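Long-range contacts in endonuclease and methylase LlaGI (Lactococcus lactis, PDB 5FFJ), which is a Type ISP restriction-modification enzyme that binds a specific DNA sequence, methylates it, and probably uses a helicase-like ATPase in cleaving unmodified DNA: residues A[1186-1191]-A[1207-1212]; A[1179-1184]-A[1192-1197]; A[925-930]-A[1256-1261]. All blocks are in the same frame, centred on the assembly; numbering follows the deposited sequence.

How the interactions relate
Following the chain from its N terminus, the first segment met is 925-930, in the methylase part, and its partner 1256-1261 comes more than three hundred residues later, so interaction 3 closes a long loop that brings the methylase and specificity regions together. Both other contacts fall within that span. Interaction 2 closes the short hairpin of strands 1180-1184 and 1194-1197; interaction 1 starts in the hairpin's loop and ends at 1207-1212, so the two cross. Interactions 1 and 2 meet in one antiparallel sheet, where R1211 O and I1183 N, 2.7 Å apart, probably form a hydrogen bond. Interactions 1 and 3, with centres about 10 Å apart, both border the bound DNA, and Q1186 packs on Q929.

Interaction 1 (A[1186-1191]-A[1207-1212]); sequences QGDKAD and GGQARN. With nucleotides of chain B.
The side-chain amide of Q1209 faces a DNA base at one end and the protein loop 1186-1191 at the other. Its OE1 accepts a hydrogen bond of 2.7 Å from N4 of DC9 of chain B, the exocyclic amino group of the cytosine, consistent with base recognition by the C-terminal specificity domain. NE2 donates to O of Q1186 at 3.2 Å, almost straight (169°), with the acceptor in the amide plane but the donor above the carbonyl plane. Gripped at both ends, the amide has its rotation fixed; a bend at chi2 (-89°) turns it there. An alanine here would lose both bonds and would probably weaken recognition of the cytosine and loosen the loop. Beside it, R1211 NH2 donates to OP2 of DT8 of chain B at 3.1 Å, near the guanidinium plane, while OE1 of Q1186 sits over one guanidinium face. Further out, D1188 OD1 receives the backbone N of G1208 at 3.3 Å through its syn lone pair. A CB on G1207 would point toward D1188 and run into its OD2, and the positive phi there also favours glycine. Strand 1210-1214 follows directly on 1207-1209 and runs between strands 1058-1059 and 1180-1184.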
loop_
_atom_site.group_PDB
_atom_site.type_symbol
_atom_site.label_atom_id
_atom_site.label_comp_id
_atom_site.label_asym_id
_atom_site.label_seq_id
_atom_site.Cartn_x
_atom_site.Cartn_y
_atom_site.Cartn_z
ATOM N N GLN A 1186 -22.019 -13.209 16.375
ATOM C CA GLN A 1186 -22.015 -11.825 16.840
ATOM C C GLN A 1186 -21.493 -10.786 15.825
ATOM O O GLN A 1186 -20.381 -10.273 15.950
ATOM C CB GLN A 1186 -21.199 -11.768 18.144
ATOM C CG GLN A 1186 -22.023 -11.441 19.391
ATOM C CD GLN A 1186 -21.379 -11.937 20.676
ATOM O OE1 GLN A 1186 -20.876 -13.060 20.737
ATOM N NE2 GLN A 1186 -21.399 -11.102 21.709
ATOM N N GLY A 1187 -22.301 -10.501 14.805
ATOM C CA GLY A 1187 -22.041 -9.378 13.919
ATOM C C GLY A 1187 -21.502 -9.711 12.535
ATOM O O GLY A 1187 -20.823 -8.884 11.925
ATOM N N ASP A 1188 -21.801 -10.910 12.039
ATOM C CA ASP A 1188 -21.576 -11.240 10.633
ATOM C C ASP A 1188 -22.620 -10.508 9.824
ATOM O O ASP A 1188 -23.773 -10.406 10.244
ATOM C CB ASP A 1188 -21.689 -12.745 10.365
ATOM C CG ASP A 1188 -20.341 -13.451 10.319
ATOM O OD1 ASP A 1188 -19.355 -12.854 9.837
ATOM O OD2 ASP A 1188 -20.279 -14.623 10.748
ATOM N N LYS A 1189 -22.226 -10.019 8.658
ATOM C CA LYS A 1189 -23.159 -9.351 7.767
ATOM C C LYS A 1189 -23.891 -10.373 6.907
ATOM O O LYS A 1189 -25.019 -10.141 6.476
ATOM C CB LYS A 1189 -22.427 -8.340 6.889
ATOM C CG LYS A 1189 -21.700 -7.252 7.667
ATOM C CD LYS A 1189 -21.244 -6.133 6.749
ATOM C CE LYS A 1189 -20.598 -5.015 7.541
ATOM N NZ LYS A 1189 -20.380 -3.776 6.739
ATOM N N ALA A 1190 -23.246 -11.510 6.662
ATOM C CA ALA A 1190 -23.876 -12.596 5.924
ATOM C C ALA A 1190 -24.987 -13.220 6.760
ATOM O O ALA A 1190 -25.052 -13.009 7.971
ATOM C CB ALA A 1190 -22.848 -13.643 5.540
ATOM N N ASP A 1191 -25.859 -13.985 6.111
ATOM C CA ASP A 1191 -26.972 -14.627 6.802
ATOM C C ASP A 1191 -26.484 -15.666 7.806
ATOM O O ASP A 1191 -25.432 -16.280 7.623
ATOM C CB ASP A 1191 -27.918 -15.284 5.797
ATOM C CG ASP A 1191 -28.501 -14.291 4.812
ATOM O OD1 ASP A 1191 -28.556 -13.086 5.139
ATOM O OD2 ASP A 1191 -28.907 -14.716 3.710
ATOM N N GLY A 1207 -17.998 -17.581 8.735
ATOM C CA GLY A 1207 -17.850 -16.139 8.781
ATOM C C GLY A 1207 -16.523 -15.692 9.359
ATOM O O GLY A 1207 -15.523 -16.402 9.252
ATOM N N GLY A 1208 -16.521 -14.513 9.976
ATOM C CA GLY A 1208 -15.299 -13.899 10.469
ATOM C C GLY A 1208 -15.061 -14.193 11.937
ATOM O O GLY A 1208 -13.928 -14.155 12.413
ATOM N N GLN A 1209 -16.143 -14.480 12.656
ATOM C CA GLN A 1209 -16.067 -14.864 14.063
ATOM C C GLN A 1209 -17.098 -15.955 14.350
ATOM O O GLN A 1209 -18.302 -15.712 14.310
ATOM C CB GLN A 1209 -16.287 -13.655 14.982
ATOM C CG GLN A 1209 -17.545 -12.845 14.695
ATOM C CD GLN A 1209 -17.326 -11.743 13.678
ATOM O OE1 GLN A 1209 -16.411 -11.805 12.860
ATOM N NE2 GLN A 1209 -18.164 -10.715 13.732
ATOM N N ALA A 1210 -16.621 -17.166 14.622
ATOM C CA ALA A 1210 -17.512 -18.308 14.802
ATOM C C ALA A 1210 -17.513 -18.800 16.239
ATOM O O ALA A 1210 -16.462 -19.060 16.825
ATOM C CB ALA A 1210 -17.122 -19.443 13.868
ATOM N N ARG A 1211 -18.713 -18.924 16.795
ATOM C CA ARG A 1211 -18.904 -19.521 18.105
ATOM C C ARG A 1211 -19.267 -20.988 17.908
ATOM O O ARG A 1211 -19.873 -21.347 16.894
ATOM C CB ARG A 1211 -20.004 -18.791 18.884
ATOM C CG ARG A 1211 -20.079 -17.282 18.631
ATOM C CD ARG A 1211 -18.838 -16.570 19.171
ATOM N NE ARG A 1211 -18.649 -15.250 18.562
ATOM C CZ ARG A 1211 -18.329 -14.137 19.218
ATOM N NH1 ARG A 1211 -18.157 -14.142 20.534
ATOM N NH2 ARG A 1211 -18.183 -13.002 18.545
ATOM N N ASN A 1212 -18.887 -21.836 18.858
ATOM C CA ASN A 1212 -19.301 -23.233 18.828
ATOM C C ASN A 1212 -19.840 -23.667 20.181
ATOM O O ASN A 1212 -19.477 -23.110 21.220
ATOM C CB ASN A 1212 -18.148 -24.146 18.397
ATOM C CG ASN A 1212 -16.953 -24.058 19.318
ATOM O OD1 ASN A 1212 -16.897 -24.734 20.345
ATOM N ND2 ASN A 1212 -15.981 -23.230 18.949
ATOM P P DT B 8 -17.937 -8.875 20.227
ATOM O OP1 DT B 8 -18.890 -7.967 20.904
ATOM O OP2 DT B 8 -18.393 -10.222 19.815
ATOM O "O5'" DT B 8 -17.352 -8.144 18.928
ATOM C "C5'" DT B 8 -16.497 -7.002 19.069
ATOM C "C4'" DT B 8 -15.884 -6.604 17.734
ATOM O "O4'" DT B 8 -14.552 -7.201 17.610
ATOM C "C3'" DT B 8 -16.645 -7.086 16.504
ATOM O "O3'" DT B 8 -16.477 -6.181 15.414
ATOM C "C2'" DT B 8 -15.979 -8.426 16.246
ATOM C "C1'" DT B 8 -14.525 -8.053 16.474
ATOM N N1 DT B 8 -13.583 -9.212 16.734
ATOM C C2 DT B 8 -12.238 -9.050 16.474
ATOM O O2 DT B 8 -11.760 -8.017 16.043
ATOM N N3 DT B 8 -11.465 -10.143 16.743
ATOM C C4 DT B 8 -11.882 -11.359 17.228
ATOM O O4 DT B 8 -11.097 -12.273 17.432
ATOM C C5 DT B 8 -13.303 -11.474 17.474
ATOM C C7 DT B 8 -13.888 -12.758 18.002
ATOM C C6 DT B 8 -14.076 -10.408 17.218
ATOM P P DC B 9 -17.471 -4.933 15.220
ATOM O OP1 DC B 9 -17.533 -4.217 16.515
ATOM O OP2 DC B 9 -18.723 -5.435 14.614
ATOM O "O5'" DC B 9 -16.725 -4.019 14.131
ATOM C "C5'" DC B 9 -15.535 -3.309 14.489
ATOM C "C4'" DC B 9 -14.410 -3.568 13.495
ATOM O "O4'" DC B 9 -13.921 -4.935 13.643
ATOM C "C3'" DC B 9 -14.796 -3.421 12.016
ATOM O "O3'" DC B 9 -13.841 -2.617 11.329
ATOM C "C2'" DC B 9 -14.809 -4.859 11.507
ATOM C "C1'" DC B 9 -13.723 -5.485 12.359
ATOM N N1 DC B 9 -13.764 -6.996 12.445
ATOM C C2 DC B 9 -12.584 -7.739 12.281
ATOM O O2 DC B 9 -11.520 -7.148 12.064
ATOM N N3 DC B 9 -12.641 -9.094 12.364
ATOM C C4 DC B 9 -13.805 -9.703 12.599
ATOM N N4 DC B 9 -13.811 -11.041 12.676
ATOM C C5 DC B 9 -15.013 -8.967 12.768
ATOM C C6 DC B 9 -14.947 -7.631 12.685
#

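Interaction 2 (A[1179-1184]-A[1192-1197]); sequences LLINIS and FATLIS
N1182 shows how a polar side chain can lie across a strand pair. Its CB rests 3.2 Å from O of L1195, and CG, set anti to the carbonyl carbon and beside the backbone N (chi1 -63°), swings the amide along the neighbouring strand. ND2 then reaches 3.3 Å from that same L1195 O, a weak bond, and touches CB of S1197; its stronger partner is OG of S1201, beyond the hairpin. OD1 packs against CB of N1212 on strand 1210-1214. The L1195 carbonyl also receives a weak bond from N of N1182. The carbonyl O of N1182, in turn, accepts two donors, L1195 N at 3.0 Å and T1194 OG1 at 2.8 Å. Strands 1180-1184 and 1194-1197 form an antiparallel beta hairpin, their axes 154° apart in direction, with L1180-S1197 and N1182-L1195 as hydrogen-bonded pairs and I1181-I1196 and I1183-T1194 as non-hydrogen-bonded ones. L1180, N1182, L1195 and S1197 point to one face. On the other, I1181 and T1194 meet Y1241 of helix 1234-1243, and I1196 meets helix 1270-1285. Toward the hairpin loop, F1192 CZ packs against CG2 of I1183 at 3.9 Å. S1184 and A1193 exchange two hydrogen bonds, one through the side-chain OG: the backbone N of S1184 donates to O of A1193, and OG of S1184 accepts from N of A1193 at 3.0 Å.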
loop_
_atom_site.group_PDB
_atom_site.type_symbol
_atom_site.label_atom_id
_atom_site.label_comp_id
_atom_site.label_asym_id
_atom_site.label_seq_id
_atom_site.Cartn_x
_atom_site.Cartn_y
_atom_site.Cartn_z
ATOM N N LEU A 1179 -18.724 -33.466 20.063
ATOM C CA LEU A 1179 -19.576 -32.819 19.069
ATOM C C LEU A 1179 -19.744 -31.350 19.421
ATOM O O LEU A 1179 -20.081 -31.021 20.560
ATOM C CB LEU A 1179 -20.954 -33.482 18.999
ATOM C CG LEU A 1179 -21.096 -34.886 18.413
ATOM C CD1 LEU A 1179 -22.569 -35.249 18.370
ATOM C CD2 LEU A 1179 -20.479 -34.987 17.026
ATOM N N LEU A 1180 -19.502 -30.468 18.455
ATOM C CA LEU A 1180 -19.786 -29.051 18.644
ATOM C C LEU A 1180 -20.573 -28.483 17.469
ATOM O O LEU A 1180 -20.341 -28.832 16.312
ATOM C CB LEU A 1180 -18.491 -28.258 18.867
ATOM C CG LEU A 1180 -17.251 -28.532 18.014
ATOM C CD1 LEU A 1180 -17.322 -27.829 16.680
ATOM C CD2 LEU A 1180 -16.015 -28.078 18.766
ATOM N N ILE A 1181 -21.532 -27.623 17.794
ATOM C CA ILE A 1181 -22.346 -26.944 16.799
ATOM C C ILE A 1181 -21.749 -25.579 16.502
ATOM O O ILE A 1181 -21.932 -24.640 17.274
ATOM C CB ILE A 1181 -23.801 -26.766 17.277
ATOM C CG1 ILE A 1181 -24.408 -28.121 17.635
ATOM C CG2 ILE A 1181 -24.636 -26.071 16.206
ATOM C CD1 ILE A 1181 -25.762 -28.027 18.297
ATOM N N ASN A 1182 -21.028 -25.466 15.394
ATOM C CA ASN A 1182 -20.513 -24.168 14.982
ATOM C C ASN A 1182 -21.646 -23.269 14.505
ATOM O O ASN A 1182 -22.588 -23.731 13.860
ATOM C CB ASN A 1182 -19.467 -24.311 13.877
ATOM C CG ASN A 1182 -18.244 -25.080 14.328
ATOM O OD1 ASN A 1182 -17.491 -24.624 15.188
ATOM N ND2 ASN A 1182 -18.030 -26.249 13.738
ATOM N N ILE A 1183 -21.546 -21.986 14.834
ATOM C CA ILE A 1183 -22.537 -21.004 14.412
ATOM C C ILE A 1183 -21.879 -19.693 14.002
ATOM O O ILE A 1183 -20.774 -19.377 14.452
ATOM C CB ILE A 1183 -23.556 -20.705 15.534
ATOM C CG1 ILE A 1183 -22.825 -20.338 16.829
ATOM C CG2 ILE A 1183 -24.482 -21.899 15.753
ATOM C CD1 ILE A 1183 -23.730 -19.796 17.914
ATOM N N SER A 1184 -22.561 -18.933 13.149
ATOM C CA SER A 1184 -22.145 -17.570 12.851
ATOM C C SER A 1184 -22.122 -16.813 14.173
ATOM O O SER A 1184 -22.951 -17.069 15.049
ATOM C CB SER A 1184 -23.089 -16.898 11.846
ATOM O OG SER A 1184 -23.381 -17.747 10.751
ATOM N N PHE A 1192 -27.264 -15.861 8.863
ATOM C CA PHE A 1192 -26.918 -16.806 9.916
ATOM C C PHE A 1192 -26.916 -18.242 9.400
ATOM O O PHE A 1192 -27.837 -18.661 8.700
ATOM C CB PHE A 1192 -27.893 -16.673 11.091
ATOM C CG PHE A 1192 -27.623 -17.632 12.216
ATOM C CD1 PHE A 1192 -26.725 -17.309 13.219
ATOM C CD2 PHE A 1192 -28.266 -18.857 12.270
ATOM C CE1 PHE A 1192 -26.474 -18.189 14.254
ATOM C CE2 PHE A 1192 -28.018 -19.742 13.303
ATOM C CZ PHE A 1192 -27.121 -19.407 14.296
ATOM N N ALA A 1193 -25.873 -18.985 9.757
ATOM C CA ALA A 1193 -25.754 -20.392 9.389
ATOM C C ALA A 1193 -25.179 -21.194 10.550
ATOM O O ALA A 1193 -24.599 -20.629 11.479
ATOM C CB ALA A 1193 -24.878 -20.548 8.156
ATOM N N THR A 1194 -25.348 -22.510 10.492
ATOM C CA THR A 1194 -24.788 -23.403 11.498
ATOM C C THR A 1194 -24.354 -24.712 10.852
ATOM O O THR A 1194 -25.028 -25.232 9.962
ATOM C CB THR A 1194 -25.799 -23.693 12.630
ATOM O OG1 THR A 1194 -25.207 -24.575 13.592
ATOM C CG2 THR A 1194 -27.065 -24.327 12.080
ATOM N N LEU A 1195 -23.216 -25.232 11.299
ATOM C CA LEU A 1195 -22.686 -26.490 10.790
ATOM C C LEU A 1195 -22.033 -27.274 11.920
ATOM O O LEU A 1195 -21.133 -26.774 12.594
ATOM C CB LEU A 1195 -21.678 -26.236 9.668
ATOM C CG LEU A 1195 -21.114 -27.467 8.955
ATOM C CD1 LEU A 1195 -22.231 -28.356 8.434
ATOM C CD2 LEU A 1195 -20.198 -27.039 7.817
ATOM N N ILE A 1196 -22.490 -28.503 12.127
ATOM C CA ILE A 1196 -21.964 -29.333 13.200
ATOM C C ILE A 1196 -20.638 -29.956 12.777
ATOM O O ILE A 1196 -20.449 -30.302 11.609
ATOM C CB ILE A 1196 -22.968 -30.435 13.600
ATOM C CG1 ILE A 1196 -22.525 -31.120 14.893
ATOM C CG2 ILE A 1196 -23.135 -31.446 12.474
ATOM C CD1 ILE A 1196 -23.622 -31.927 15.549
ATOM N N SER A 1197 -19.721 -30.083 13.730
ATOM C CA SER A 1197 -18.396 -30.625 13.458
ATOM C C SER A 1197 -18.009 -31.693 14.469
ATOM O O SER A 1197 -18.363 -31.617 15.646
ATOM C CB SER A 1197 -17.351 -29.510 13.460
ATOM O OG SER A 1197 -16.045 -30.041 13.327
#

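Interaction 3 (A[925-930]-A[1256-1261]); sequences YIDSQS and DLKKDL. With nucleotides of chain B.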
loop_
_atom_site.group_PDB
_atom_site.type_symbol
_atom_site.label_atom_id
_atom_site.label_comp_id
_atom_site.label_asym_id
_atom_site.label_seq_id
_atom_site.Cartn_x
_atom_site.Cartn_y
_atom_site.Cartn_z
ATOM N N TYR A 925 -19.544 2.199 12.027
ATOM C CA TYR A 925 -20.161 2.547 13.302
ATOM C C TYR A 925 -21.686 2.622 13.241
ATOM O O TYR A 925 -22.344 2.597 14.281
ATOM C CB TYR A 925 -19.613 3.882 13.801
ATOM C CG TYR A 925 -20.031 5.054 12.952
ATOM C CD1 TYR A 925 -21.224 5.719 13.196
ATOM C CD2 TYR A 925 -19.235 5.493 11.904
ATOM C CE1 TYR A 925 -21.614 6.783 12.422
ATOM C CE2 TYR A 925 -19.617 6.560 11.126
ATOM C CZ TYR A 925 -20.807 7.200 11.389
ATOM O OH TYR A 925 -21.189 8.263 10.615
ATOM N N ILE A 926 -22.242 2.728 12.036
ATOM C CA ILE A 926 -23.693 2.798 11.872
ATOM C C ILE A 926 -24.335 1.561 12.487
ATOM O O ILE A 926 -25.229 1.662 13.328
ATOM C CB ILE A 926 -24.104 2.908 10.389
ATOM C CG1 ILE A 926 -23.488 4.157 9.759
ATOM C CG2 ILE A 926 -25.628 2.960 10.257
ATOM C CD1 ILE A 926 -23.707 4.268 8.267
ATOM N N ASP A 927 -23.870 0.395 12.051
ATOM C CA ASP A 927 -24.280 -0.874 12.637
ATOM C C ASP A 927 -23.036 -1.708 12.903
ATOM O O ASP A 927 -22.434 -2.268 11.986
ATOM C CB ASP A 927 -25.253 -1.616 11.720
ATOM C CG ASP A 927 -26.163 -2.568 12.477
ATOM O OD1 ASP A 927 -26.605 -2.213 13.592
ATOM O OD2 ASP A 927 -26.443 -3.668 11.955
ATOM N N SER A 928 -22.652 -1.774 14.171
ATOM C CA SER A 928 -21.402 -2.401 14.572
ATOM C C SER A 928 -21.486 -2.833 16.027
ATOM O O SER A 928 -22.114 -2.161 16.846
ATOM C CB SER A 928 -20.229 -1.438 14.367
ATOM O OG SER A 928 -19.057 -1.899 15.013
ATOM N N GLN A 929 -20.859 -3.960 16.342
ATOM C CA GLN A 929 -20.912 -4.506 17.690
ATOM C C GLN A 929 -20.292 -3.553 18.704
ATOM O O GLN A 929 -20.930 -3.183 19.690
ATOM C CB GLN A 929 -20.200 -5.859 17.743
ATOM C CG GLN A 929 -20.842 -6.927 16.875
ATOM C CD GLN A 929 -22.287 -7.203 17.251
ATOM O OE1 GLN A 929 -23.195 -7.028 16.439
ATOM N NE2 GLN A 929 -22.505 -7.641 18.486
ATOM N N SER A 930 -19.052 -3.147 18.449
ATOM C CA SER A 930 -18.287 -2.365 19.414
ATOM C C SER A 930 -18.524 -0.859 19.301
ATOM O O SER A 930 -17.818 -0.073 19.934
ATOM C CB SER A 930 -16.794 -2.662 19.254
ATOM O OG SER A 930 -16.338 -2.324 17.955
ATOM N N ASP A 1256 -31.333 -10.474 15.659
ATOM C CA ASP A 1256 -30.887 -11.039 16.928
ATOM C C ASP A 1256 -29.854 -12.133 16.697
ATOM O O ASP A 1256 -28.986 -12.366 17.537
ATOM C CB ASP A 1256 -32.070 -11.594 17.723
ATOM C CG ASP A 1256 -32.941 -10.502 18.311
ATOM O OD1 ASP A 1256 -33.799 -9.960 17.580
ATOM O OD2 ASP A 1256 -32.770 -10.186 19.509
ATOM N N LEU A 1257 -29.953 -12.807 15.554
ATOM C CA LEU A 1257 -28.998 -13.848 15.201
ATOM C C LEU A 1257 -27.656 -13.235 14.810
ATOM O O LEU A 1257 -26.604 -13.851 14.990
ATOM C CB LEU A 1257 -29.541 -14.710 14.059
ATOM C CG LEU A 1257 -30.632 -15.720 14.415
ATOM C CD1 LEU A 1257 -31.138 -16.406 13.151
ATOM C CD2 LEU A 1257 -30.118 -16.748 15.412
ATOM N N LYS A 1258 -27.701 -12.018 14.278
ATOM C CA LYS A 1258 -26.487 -11.297 13.913
ATOM C C LYS A 1258 -25.823 -10.662 15.128
ATOM O O LYS A 1258 -24.610 -10.760 15.304
ATOM C CB LYS A 1258 -26.792 -10.204 12.881
ATOM C CG LYS A 1258 -25.666 -9.173 12.724
ATOM C CD LYS A 1258 -25.994 -8.084 11.720
ATOM C CE LYS A 1258 -24.889 -7.042 11.705
ATOM N NZ LYS A 1258 -25.140 -5.966 10.718
ATOM N N LYS A 1259 -26.625 -10.011 15.961
ATOM C CA LYS A 1259 -26.097 -9.087 16.956
ATOM C C LYS A 1259 -25.888 -9.707 18.336
ATOM O O LYS A 1259 -25.397 -9.042 19.249
ATOM C CB LYS A 1259 -27.024 -7.873 17.064
ATOM C CG LYS A 1259 -27.042 -7.030 15.799
ATOM C CD LYS A 1259 -27.884 -5.780 15.950
ATOM C CE LYS A 1259 -27.482 -4.745 14.915
ATOM N NZ LYS A 1259 -28.561 -3.760 14.649
ATOM N N ASP A 1260 -26.241 -10.979 18.491
ATOM C CA ASP A 1260 -25.991 -11.675 19.752
ATOM C C ASP A 1260 -26.179 -13.180 19.600
ATOM O O ASP A 1260 -26.761 -13.655 18.627
ATOM C CB ASP A 1260 -26.909 -11.131 20.855
ATOM C CG ASP A 1260 -26.471 -11.551 22.250
ATOM O OD1 ASP A 1260 -26.296 -12.765 22.491
ATOM O OD2 ASP A 1260 -26.296 -10.661 23.107
ATOM N N LEU A 1261 -25.652 -13.919 20.570
ATOM C CA LEU A 1261 -25.764 -15.373 20.602
ATOM C C LEU A 1261 -27.230 -15.793 20.546
ATOM O O LEU A 1261 -28.067 -15.180 21.209
ATOM C CB LEU A 1261 -25.099 -15.912 21.869
ATOM C CG LEU A 1261 -24.559 -17.341 21.891
ATOM C CD1 LEU A 1261 -23.539 -17.566 20.791
ATOM C CD2 LEU A 1261 -23.935 -17.610 23.252
ATOM P P DC B 9 -17.471 -4.933 15.220
ATOM O OP1 DC B 9 -17.533 -4.217 16.515
ATOM O OP2 DC B 9 -18.723 -5.435 14.614
ATOM O "O5'" DC B 9 -16.725 -4.019 14.131
ATOM C "C5'" DC B 9 -15.535 -3.309 14.489
ATOM C "C4'" DC B 9 -14.410 -3.568 13.495
ATOM O "O4'" DC B 9 -13.921 -4.935 13.643
ATOM C "C3'" DC B 9 -14.796 -3.421 12.016
ATOM O "O3'" DC B 9 -13.841 -2.617 11.329
ATOM C "C2'" DC B 9 -14.809 -4.859 11.507
ATOM C "C1'" DC B 9 -13.723 -5.485 12.359
ATOM N N1 DC B 9 -13.764 -6.996 12.445
ATOM C C2 DC B 9 -12.584 -7.739 12.281
ATOM O O2 DC B 9 -11.520 -7.148 12.064
ATOM N N3 DC B 9 -12.641 -9.094 12.364
ATOM C C4 DC B 9 -13.805 -9.703 12.599
ATOM N N4 DC B 9 -13.811 -11.041 12.676
ATOM C C5 DC B 9 -15.013 -8.967 12.768
ATOM C C6 DC B 9 -14.947 -7.631 12.685
#
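At the end of helix 1254-1259, two successive lysines and one aspartate form a salt-bridge network that joins the specificity region to a loop of the methylase region. D1256 lies back in the helix, its carbonyl O taking a weak hydrogen bond from N of D1260. K1258 runs out extended, CG anti to the backbone N, to meet D927 tip to tip, NZ lying 2.9 Å from OD2 and 29° above the carboxylate plane. K1259, also extended beyond CG but with CG beside the backbone N (chi1 -66°), crosses D927 at about a right angle and places NZ 2.7 Å from OD1, on its syn lone pair. Each carboxylate oxygen has its own ammonium group, and N1034 ND2 also bonds OD2; the two ammonium groups would probably favour the ionised form of D927. The carbonyl O of K1259 takes a weak bond of 3.3 Å from NE2 of Q929, whose side chain bends at chi2. At D1260 the chain leaves helical geometry. The methylase loop also holds the DNA backbone: the phosphate of DC9 of chain B receives Q929 N on OP2, and on OP1 both N and OG of S930, each at 2.7 Å.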